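Local coordinates for cyclopenase asqI (Emericella nidulans, PDB 5YY3) that catalyses the zinc-dependent ring contraction of 4'-methoxycyclopenin to 4'-methoxyviridicatin, with loss of methyl isocyanate, in the biosynthesis of aspoquinolone mycotoxins, at the interface of chains A and B. Coordinates in Å, arbitrary orientation; residue numbers count along the deposited sequence, not the author numbering. Chains: chain A/B, Uncharacterized protein AsqI.

Contact 1: the interface of chains A and B. Residues chain A 172, 232, 448, 460, 645, 647; chain B 163-165.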
# COMPACT_ATOMS: atom_id res chain seq x y z
N LEU A 172 11.39 -4.66 2.28
CA LEU A 172 12.02 -3.62 1.48
C LEU A 172 13.46 -3.35 1.92
O LEU A 172 14.29 -2.91 1.11
CB LEU A 172 11.19 -2.33 1.54
CG LEU A 172 9.90 -2.32 0.69
CD1 LEU A 172 9.18 -0.97 0.79
CD2 LEU A 172 10.19 -2.66 -0.78
N TRP A 232 12.03 4.69 5.19
CA TRP A 232 11.00 4.18 4.32
C TRP A 232 9.64 4.21 5.00
O TRP A 232 8.66 3.68 4.47
CB TRP A 232 11.34 2.75 3.89
CG TRP A 232 12.61 2.67 3.12
CD1 TRP A 232 13.83 2.28 3.60
CD2 TRP A 232 12.79 2.97 1.73
NE1 TRP A 232 14.76 2.31 2.59
CE2 TRP A 232 14.15 2.73 1.43
CE3 TRP A 232 11.93 3.41 0.71
CZ2 TRP A 232 14.68 2.91 0.15
CZ3 TRP A 232 12.46 3.61 -0.57
CH2 TRP A 232 13.82 3.36 -0.84
N LEU A 448 20.36 4.78 -4.68
CA LEU A 448 20.10 3.35 -4.74
C LEU A 448 20.40 2.91 -6.16
O LEU A 448 19.69 3.29 -7.07
CB LEU A 448 18.66 3.04 -4.33
CG LEU A 448 18.44 3.36 -2.84
CD1 LEU A 448 17.06 3.89 -2.53
CD2 LEU A 448 18.75 2.14 -1.97
N ALA A 460 18.60 -3.48 -4.13
CA ALA A 460 19.43 -2.30 -4.43
C ALA A 460 20.83 -2.43 -3.82
O ALA A 460 21.08 -3.32 -3.01
CB ALA A 460 18.76 -1.03 -3.91
N ARG A 645 17.15 11.07 -0.68
CA ARG A 645 17.21 9.78 -1.34
C ARG A 645 17.04 9.94 -2.84
O ARG A 645 16.25 10.76 -3.31
CB ARG A 645 16.12 8.87 -0.78
CG ARG A 645 16.17 7.46 -1.26
CD ARG A 645 15.19 6.62 -0.47
NE ARG A 645 13.81 6.82 -0.88
CZ ARG A 645 12.80 6.98 -0.03
NH1 ARG A 645 13.03 6.99 1.28
NH2 ARG A 645 11.56 7.15 -0.49
N THR A 647 17.55 7.52 -6.83
CA THR A 647 17.73 6.24 -7.51
C THR A 647 18.71 6.38 -8.68
O THR A 647 18.52 7.24 -9.53
CB THR A 647 16.40 5.71 -8.04
OG1 THR A 647 15.44 5.66 -6.98
CG2 THR A 647 16.58 4.32 -8.61
N THR B 163 12.37 -1.20 -5.06
CA THR B 163 12.38 -0.17 -4.03
C THR B 163 10.96 0.43 -3.91
O THR B 163 10.18 0.33 -4.85
CB THR B 163 13.47 0.89 -4.37
OG1 THR B 163 14.62 0.69 -3.54
CG2 THR B 163 13.00 2.28 -4.27
N ALA B 164 10.62 1.05 -2.78
CA ALA B 164 9.30 1.68 -2.66
C ALA B 164 9.13 2.77 -3.71
O ALA B 164 8.02 3.06 -4.14
CB ALA B 164 9.10 2.26 -1.25
N ASP B 165 10.24 3.37 -4.13
CA ASP B 165 10.20 4.41 -5.13
C ASP B 165 9.93 3.82 -6.52
O ASP B 165 9.41 4.50 -7.37
CB ASP B 165 11.51 5.21 -5.15
CG ASP B 165 11.81 5.90 -3.81
OD1 ASP B 165 10.85 6.18 -3.05
OD2 ASP B 165 13.00 6.20 -3.54
O HOH W 1 14.65 7.60 -5.35

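Contact 2: the interface of chains A and B. Residues chain A 163-165, 167; chain B 172, 232.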
# COMPACT_ATOMS: atom_id res chain seq x y z
N THR A 163 7.53 -9.78 -5.26
CA THR A 163 6.13 -10.04 -5.58
C THR A 163 5.25 -9.38 -4.50
O THR A 163 5.73 -9.10 -3.41
CB THR A 163 5.91 -11.58 -5.69
OG1 THR A 163 5.81 -11.97 -7.06
CG2 THR A 163 4.74 -12.06 -4.94
N ALA A 164 3.98 -9.10 -4.79
CA ALA A 164 3.09 -8.52 -3.78
C ALA A 164 2.98 -9.45 -2.58
O ALA A 164 2.76 -9.01 -1.45
CB ALA A 164 1.71 -8.22 -4.36
N ASP A 165 3.13 -10.74 -2.81
CA ASP A 165 3.06 -11.72 -1.75
C ASP A 165 4.31 -11.68 -0.87
O ASP A 165 4.26 -12.04 0.28
CB ASP A 165 2.86 -13.14 -2.31
CG ASP A 165 1.58 -13.29 -3.14
OD1 ASP A 165 0.62 -12.51 -2.91
OD2 ASP A 165 1.51 -14.21 -4.00
N LEU A 167 6.44 -8.91 -0.45
CA LEU A 167 6.79 -7.55 -0.07
C LEU A 167 6.06 -7.06 1.19
O LEU A 167 5.42 -6.00 1.18
CB LEU A 167 6.49 -6.62 -1.25
CG LEU A 167 7.44 -6.78 -2.44
CD1 LEU A 167 6.93 -6.01 -3.64
CD2 LEU A 167 8.86 -6.33 -2.08
N LEU B 172 4.85 -4.30 -10.71
CA LEU B 172 4.82 -5.67 -10.22
C LEU B 172 4.73 -6.69 -11.36
O LEU B 172 5.18 -7.83 -11.21
CB LEU B 172 3.65 -5.86 -9.24
CG LEU B 172 3.85 -5.28 -7.83
CD1 LEU B 172 2.64 -5.55 -6.93
CD2 LEU B 172 5.14 -5.80 -7.18
N TRP B 232 -3.45 -9.42 -9.64
CA TRP B 232 -2.80 -8.70 -8.57
C TRP B 232 -3.64 -7.52 -8.11
O TRP B 232 -3.18 -6.71 -7.31
CB TRP B 232 -1.42 -8.22 -9.03
CG TRP B 232 -0.51 -9.34 -9.40
CD1 TRP B 232 -0.22 -9.78 -10.66
CD2 TRP B 232 0.24 -10.16 -8.50
NE1 TRP B 232 0.68 -10.82 -10.59
CE2 TRP B 232 0.98 -11.07 -9.28
CE3 TRP B 232 0.37 -10.20 -7.10
CZ2 TRP B 232 1.84 -12.03 -8.72
CZ3 TRP B 232 1.22 -11.16 -6.53
CH2 TRP B 232 1.94 -12.05 -7.34

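Contact 1: the interface of chains A and B
A:Trp232 meets B:Ala164 and B:Thr163 in the tightly packed half of this contact between two copies of a hemocyanin-like, tyrosinase-family protein. The methyl CB of B:Ala164 lies 3.6 Å from CE3 of the A:Trp232 indole and also touches CD1 of A:Leu172; the methyl sits in the corner formed by the six-membered ring and the leucine branch. B:Thr163 stands roughly perpendicular to the tryptophan side chain and brings its methyl CG2 to within 3.7 Å of CH2 of A:Trp232.

Beside this apolar part, A:Arg645 grips the carboxylate of B:Asp165 side-on through two hydrogen bonds that together make a salt bridge, one nitrogen to each carboxylate oxygen. NE of A:Arg645 donates to OD2 of B:Asp165 at 2.8 Å (158° at H), and NH2 of A:Arg645 reaches the syn lone pair of OD1 of B:Asp165, also at 2.8 Å. The guanidinium is turned by 29° from the carboxylate plane. A bend at the third torsion of A:Arg645 (chi3 77°) turns the guanidinium over the indole within its own chain: CZ3 of A:Trp232 sits 3.4 Å above the guanidinium centre, which, with the two bonds to B:Asp165, is likely to restrict rotation of the guanidinium.

Packing is looser toward A:Thr647, whose OG1 stays 4.3 Å from OD2 of B:Asp165; a water bridges these oxygens. A:Leu448 and A:Ala460 border B:Thr163 at longer range, CB of A:Ala460 being 4.5 Å from OG1 of B:Thr163.

Contact 2: the interface of chains A and B
B:Trp232 and B:Leu172 receive the methyl group of A:Ala164 at this part of the two-fold contact between chains A and B, two hemocyanin-like subunits. In the first shell, CB of A:Ala164 is 3.6 Å from CE3 of B:Trp232 and 3.8 Å from CD1 of B:Leu172, so one small side chain touches both an aromatic and an aliphatic neighbour. CZ3 of B:Trp232 lies 3.9 Å from the backbone N of A:Ala164, which shows that the ring packs against the main chain as well as the methyl.

A:Thr163 extends the contact along the six-membered ring. Its side chain crosses the indole nearly at right angles, with CG2 of A:Thr163 at 3.7 Å from CH2 of B:Trp232. A:Asp165 merely borders the ring, OD1 of its carboxylate lying 3.9 Å from CZ3 of B:Trp232, and buries no surface here; the carboxylate and ring planes are 44° apart.

Further out, A:Leu167 and B:Leu172 run antiparallel alongside one another and touch through their methyl branches, CD1 of A:Leu167 lying 4.0 Å from CD2 of B:Leu172. B:Leu172 thus uses one branch for A:Ala164 and the other for A:Leu167. The 3-10 helix 171-173 carries this leucine, while B:Trp232 directly follows helix 210-231. The indole leaves its backbone with CG opposite the carbonyl carbon (chi1 -61°), and chi2 of 100° turns the ring so that its six-membered part meets the loop of chain A. The patch fits a short loop of one chain to an apolar surface of the other in the crystal and, if the pairing is biological, would contribute to subunit association.

Contact 1 and contact 2 are related by the two-fold symmetry of the interface, and the centres of their C-alpha atoms are about 16 Å apart. Both use residues 163-165 of one chain against residues 172 and 232 of the other, with the chains exchanged. Each subunit therefore supplies a loop and a receiving surface. Contact 1 also draws on strand 443-449, through A:Leu448, and on the last modelled residues, which follow strand 636-644, whereas contact 2 extends along the loop to residue 167. This reciprocal pairing links two subunits of the deposited four-chain assembly, although the structure alone does not establish the oligomeric state in solution.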